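Local coordinates for putative retaining b-glycosidase (Saccharophagus degradans, PDB 5A95), which probably hydrolyses beta-1,4 bonds in mixed-linkage beta-1,3/1,4-glucans as a retaining glycoside hydrolase of family 5, at residues Gln39-Phe50 with Phe173-Val181. The protein carries 1 engineered substitution. Sequence-based numbering, arbitrary orientation.
Unlike the reference sequence in segment 173-181: Gln176 (reference Lys). With MG (magnesium ion), chain G.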
loop_
_atom_site.group_PDB
_atom_site.type_symbol
_atom_site.label_atom_id
_atom_site.label_comp_id
_atom_site.label_asym_id
_atom_site.label_seq_id
_atom_site.Cartn_x
_atom_site.Cartn_y
_atom_site.Cartn_z
ATOM N N GLN A 39 -16.753 6.989 21.250
ATOM C CA GLN A 39 -15.961 6.299 22.254
ATOM C C GLN A 39 -16.859 5.469 23.162
ATOM O O GLN A 39 -17.998 5.827 23.427
ATOM C CB GLN A 39 -15.141 7.298 23.057
ATOM C CG GLN A 39 -14.206 8.103 22.163
ATOM C CD GLN A 39 -13.265 8.960 22.964
ATOM O OE1 GLN A 39 -13.675 9.986 23.492
ATOM N NE2 GLN A 39 -12.027 8.527 23.120
ATOM N N PHE A 40 -16.307 4.372 23.648
ATOM C CA PHE A 40 -16.985 3.523 24.601
ATOM C C PHE A 40 -17.408 4.303 25.844
ATOM O O PHE A 40 -16.637 5.103 26.370
ATOM C CB PHE A 40 -16.055 2.370 25.011
ATOM C CG PHE A 40 -16.742 1.323 25.860
ATOM C CD1 PHE A 40 -16.834 1.489 27.237
ATOM C CD2 PHE A 40 -17.309 0.201 25.279
ATOM C CE1 PHE A 40 -17.488 0.547 28.013
ATOM C CE2 PHE A 40 -17.941 -0.756 26.048
ATOM C CZ PHE A 40 -18.051 -0.572 27.423
ATOM N N ASP A 41 -18.629 4.053 26.307
ATOM C CA ASP A 41 -19.189 4.797 27.442
ATOM C C ASP A 41 -18.586 4.291 28.747
ATOM O O ASP A 41 -19.026 3.283 29.278
ATOM C CB ASP A 41 -20.718 4.644 27.462
ATOM C CG ASP A 41 -21.359 5.369 28.620
ATOM O OD1 ASP A 41 -20.646 6.103 29.354
ATOM O OD2 ASP A 41 -22.585 5.184 28.789
ATOM N N VAL A 42 -17.569 4.992 29.239
ATOM C CA VAL A 42 -16.856 4.580 30.447
ATOM C C VAL A 42 -17.741 4.565 31.693
ATOM O O VAL A 42 -17.447 3.863 32.649
ATOM C CB VAL A 42 -15.590 5.439 30.698
ATOM C CG1 VAL A 42 -14.649 5.393 29.486
ATOM C CG2 VAL A 42 -15.954 6.878 31.052
ATOM N N LYS A 43 -18.843 5.320 31.662
ATOM C CA LYS A 43 -19.799 5.372 32.792
ATOM C C LYS A 43 -20.623 4.100 32.916
ATOM O O LYS A 43 -21.231 3.868 33.954
ATOM C CB LYS A 43 -20.739 6.572 32.645
ATOM C CG LYS A 43 -20.017 7.904 32.634
ATOM C CD LYS A 43 -20.981 9.082 32.712
ATOM C CE LYS A 43 -20.295 10.351 32.224
ATOM N NZ LYS A 43 -20.854 11.584 32.846
ATOM N N SER A 44 -20.636 3.266 31.883
ATOM C CA SER A 44 -21.371 2.001 31.923
ATOM C C SER A 44 -20.623 0.907 32.706
ATOM O O SER A 44 -21.156 -0.172 32.939
ATOM C CB SER A 44 -21.640 1.511 30.496
ATOM O OG SER A 44 -20.467 1.034 29.857
ATOM N N LEU A 45 -19.384 1.189 33.088
ATOM C CA LEU A 45 -18.515 0.176 33.687
ATOM C C LEU A 45 -18.572 0.177 35.191
ATOM O O LEU A 45 -18.655 1.239 35.818
ATOM C CB LEU A 45 -17.063 0.443 33.275
ATOM C CG LEU A 45 -16.776 0.351 31.777
ATOM C CD1 LEU A 45 -15.350 0.818 31.503
ATOM C CD2 LEU A 45 -16.999 -1.060 31.292
ATOM N N LYS A 46 -18.478 -1.016 35.774
ATOM C CA LYS A 46 -18.182 -1.146 37.208
ATOM C C LYS A 46 -16.743 -0.721 37.506
ATOM O O LYS A 46 -15.875 -0.831 36.650
ATOM C CB LYS A 46 -18.284 -2.595 37.640
ATOM C CG LYS A 46 -19.629 -3.261 37.493
ATOM C CD LYS A 46 -19.464 -4.729 37.907
ATOM C CE LYS A 46 -20.788 -5.456 37.960
ATOM N NZ LYS A 46 -20.678 -6.902 38.365
ATOM N N THR A 47 -16.483 -0.304 38.741
ATOM C CA THR A 47 -15.125 0.007 39.159
ATOM C C THR A 47 -14.184 -1.194 38.864
ATOM O O THR A 47 -14.551 -2.370 39.074
ATOM C CB THR A 47 -15.097 0.397 40.651
ATOM O OG1 THR A 47 -15.734 -0.636 41.431
ATOM C CG2 THR A 47 -15.836 1.753 40.855
ATOM N N GLN A 48 -13.009 -0.890 38.345
ATOM C CA GLN A 48 -12.028 -1.889 37.975
ATOM C C GLN A 48 -10.726 -1.142 37.845
ATOM O O GLN A 48 -10.651 -0.119 37.152
ATOM C CB GLN A 48 -12.391 -2.568 36.630
ATOM C CG GLN A 48 -11.469 -3.694 36.242
ATOM C CD GLN A 48 -11.986 -4.518 35.073
ATOM O OE1 GLN A 48 -12.945 -4.144 34.383
ATOM N NE2 GLN A 48 -11.349 -5.666 34.844
ATOM N N SER A 49 -9.689 -1.651 38.507
ATOM C CA SER A 49 -8.419 -0.963 38.507
ATOM C C SER A 49 -7.781 -0.984 37.120
ATOM O O SER A 49 -7.792 -2.004 36.432
ATOM C CB SER A 49 -7.443 -1.614 39.481
ATOM O OG SER A 49 -6.191 -0.964 39.445
ATOM N N PHE A 50 -7.203 0.127 36.718
ATOM C CA PHE A 50 -6.238 0.101 35.634
ATOM C C PHE A 50 -5.040 -0.732 36.047
ATOM O O PHE A 50 -4.590 -0.700 37.198
ATOM C CB PHE A 50 -5.720 1.514 35.276
ATOM C CG PHE A 50 -6.693 2.339 34.493
ATOM C CD1 PHE A 50 -6.783 2.202 33.116
ATOM C CD2 PHE A 50 -7.558 3.225 35.131
ATOM C CE1 PHE A 50 -7.681 2.951 32.398
ATOM C CE2 PHE A 50 -8.456 3.981 34.400
ATOM C CZ PHE A 50 -8.526 3.835 33.031
ATOM N N PHE A 173 -8.839 4.887 20.148
ATOM C CA PHE A 173 -9.876 5.900 20.315
ATOM C C PHE A 173 -11.097 5.335 21.041
ATOM O O PHE A 173 -11.596 5.907 22.001
ATOM C CB PHE A 173 -10.306 6.447 18.961
ATOM C CG PHE A 173 -11.446 7.437 19.011
ATOM C CD1 PHE A 173 -11.255 8.730 19.436
ATOM C CD2 PHE A 173 -12.700 7.063 18.597
ATOM C CE1 PHE A 173 -12.306 9.624 19.443
ATOM C CE2 PHE A 173 -13.759 7.943 18.622
ATOM C CZ PHE A 173 -13.547 9.225 19.043
ATOM N N ARG A 174 -11.587 4.197 20.595
ATOM C CA ARG A 174 -12.809 3.667 21.144
ATOM C C ARG A 174 -12.693 3.327 22.610
ATOM O O ARG A 174 -13.652 3.524 23.359
ATOM C CB ARG A 174 -13.289 2.436 20.383
ATOM C CG ARG A 174 -14.727 2.033 20.688
ATOM C CD ARG A 174 -15.162 0.916 19.766
ATOM N NE ARG A 174 -16.556 0.526 19.836
ATOM C CZ ARG A 174 -17.458 0.734 18.875
ATOM N NH1 ARG A 174 -17.173 1.488 17.817
ATOM N NH2 ARG A 174 -18.653 0.204 18.966
ATOM N N TYR A 175 -11.556 2.797 23.023
ATOM C CA TYR A 175 -11.400 2.295 24.385
ATOM C C TYR A 175 -10.550 3.208 25.283
ATOM O O TYR A 175 -10.026 2.776 26.300
ATOM C CB TYR A 175 -10.926 0.837 24.393
ATOM C CG TYR A 175 -11.891 -0.030 23.631
ATOM C CD1 TYR A 175 -13.220 -0.167 24.061
ATOM C CD2 TYR A 175 -11.515 -0.656 22.445
ATOM C CE1 TYR A 175 -14.130 -0.896 23.329
ATOM C CE2 TYR A 175 -12.426 -1.377 21.712
ATOM C CZ TYR A 175 -13.737 -1.494 22.141
ATOM O OH TYR A 175 -14.614 -2.206 21.358
ATOM N N GLN A 176 -10.495 4.498 24.945
ATOM C CA GLN A 176 -9.770 5.431 25.787
ATOM C C GLN A 176 -10.342 5.383 27.213
ATOM O O GLN A 176 -11.557 5.387 27.390
ATOM C CB GLN A 176 -9.876 6.849 25.238
ATOM C CG GLN A 176 -8.969 7.814 25.959
ATOM C CD GLN A 176 -9.047 9.241 25.445
ATOM O OE1 GLN A 176 -9.657 9.521 24.420
ATOM N NE2 GLN A 176 -8.383 10.132 26.142
ATOM N N ASN A 177 -9.452 5.309 28.193
ATOM C CA ASN A 177 -9.865 5.399 29.613
ATOM C C ASN A 177 -10.759 4.210 30.043
ATOM O O ASN A 177 -11.628 4.365 30.888
ATOM C CB ASN A 177 -10.572 6.756 29.854
ATOM C CG ASN A 177 -10.824 7.071 31.331
ATOM O OD1 ASN A 177 -10.013 6.766 32.186
ATOM N ND2 ASN A 177 -11.972 7.691 31.615
ATOM N N VAL A 178 -10.534 3.033 29.468
ATOM C CA VAL A 178 -11.259 1.802 29.803
ATOM C C VAL A 178 -10.278 0.833 30.492
ATOM O O VAL A 178 -9.393 0.252 29.843
ATOM C CB VAL A 178 -11.901 1.135 28.578
ATOM C CG1 VAL A 178 -12.556 -0.187 28.923
ATOM C CG2 VAL A 178 -12.933 2.049 27.919
ATOM N N PRO A 179 -10.407 0.655 31.813
ATOM C CA PRO A 179 -9.435 -0.202 32.511
ATOM C C PRO A 179 -9.479 -1.666 32.072
ATOM O O PRO A 179 -8.470 -2.354 32.103
ATOM C CB PRO A 179 -9.854 -0.080 33.985
ATOM C CG PRO A 179 -11.260 0.385 33.935
ATOM C CD PRO A 179 -11.356 1.280 32.754
ATOM N N THR A 180 -10.651 -2.131 31.684
ATOM C CA THR A 180 -10.864 -3.532 31.324
ATOM C C THR A 180 -9.940 -3.960 30.184
ATOM O O THR A 180 -9.519 -5.084 30.150
ATOM C CB THR A 180 -12.319 -3.722 30.890
ATOM O OG1 THR A 180 -13.169 -3.176 31.905
ATOM C CG2 THR A 180 -12.664 -5.145 30.645
ATOM N N VAL A 181 -9.702 -3.039 29.253
ATOM C CA VAL A 181 -8.878 -3.306 28.086
ATOM C C VAL A 181 -7.451 -2.910 28.473
ATOM O O VAL A 181 -7.136 -1.742 28.557
ATOM C CB VAL A 181 -9.383 -2.546 26.859
ATOM C CG1 VAL A 181 -8.512 -2.858 25.671
ATOM C CG2 VAL A 181 -10.835 -2.916 26.531
HETATM MG MG MG G . -7.417 0.505 28.738
HETATM O O HOH W 1 -13.869 5.984 26.005
HETATM O O HOH W 2 -8.138 0.733 26.578
HETATM O O HOH W 3 -7.420 2.970 28.818
HETATM O O HOH W 4 -5.407 0.950 29.897
#
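Gln39 begins the polar contacts, its NE2 donating to Phe173 O (2.9 Å) and to OE1 of Gln176 (lysine in the reference sequence). Both acceptors lie close to the amide plane of Gln39, so each N-H has its own partner and the amide's rotation is fixed. Next along, Phe40 N donates to Arg174 O (2.8 Å), and one water bridges Phe40 O and Gln176 O. At the far end, Thr180 OG1 donates to Gln48 OE1 from above the amide plane (2.7 Å). Asn131 ND2 also bonds that oxygen, while Gln48 NE2 reaches Ile135 O.

The CH-pi contacts come in two places. Gln39 CG lies over a face of the Phe173 ring, 3.6 Å from its centroid. Pro179 CB sits over the centre of the Phe50 ring, 3.9 Å from its centroid; chi1 of -76° puts Phe50 CG beside the backbone N, bringing the ring over the proline. With alanine for Phe50, that proline face would probably lose its cover and a gap would open beside two magnesium-bound waters at the ring's edge.

Between these, apolar side chains interlock around Val178: its CG1 meets Leu45 CD1 at 3.9 Å, and its CG2 packs against Val42 CG1 and the Phe40 ring. Phe40 CD2 meets the edge of Tyr175, whose hydroxyl bonds Asp124.

The magnesium ion takes the carbonyl oxygens of Val178 and Val181 (both 2.3 Å) and three waters, one of which donates to Tyr175 O. The segment 39-50 thus wraps the turn from helix 161-174 into strand 181-185, at the end of the family 5 barrel away from the catalytic face: side-chain amides of Gln39 and Gln48 pin it near both ends, apolar contacts fill the middle, and the metal ties Val178 O, at the turn's end, to Val181 O in the strand.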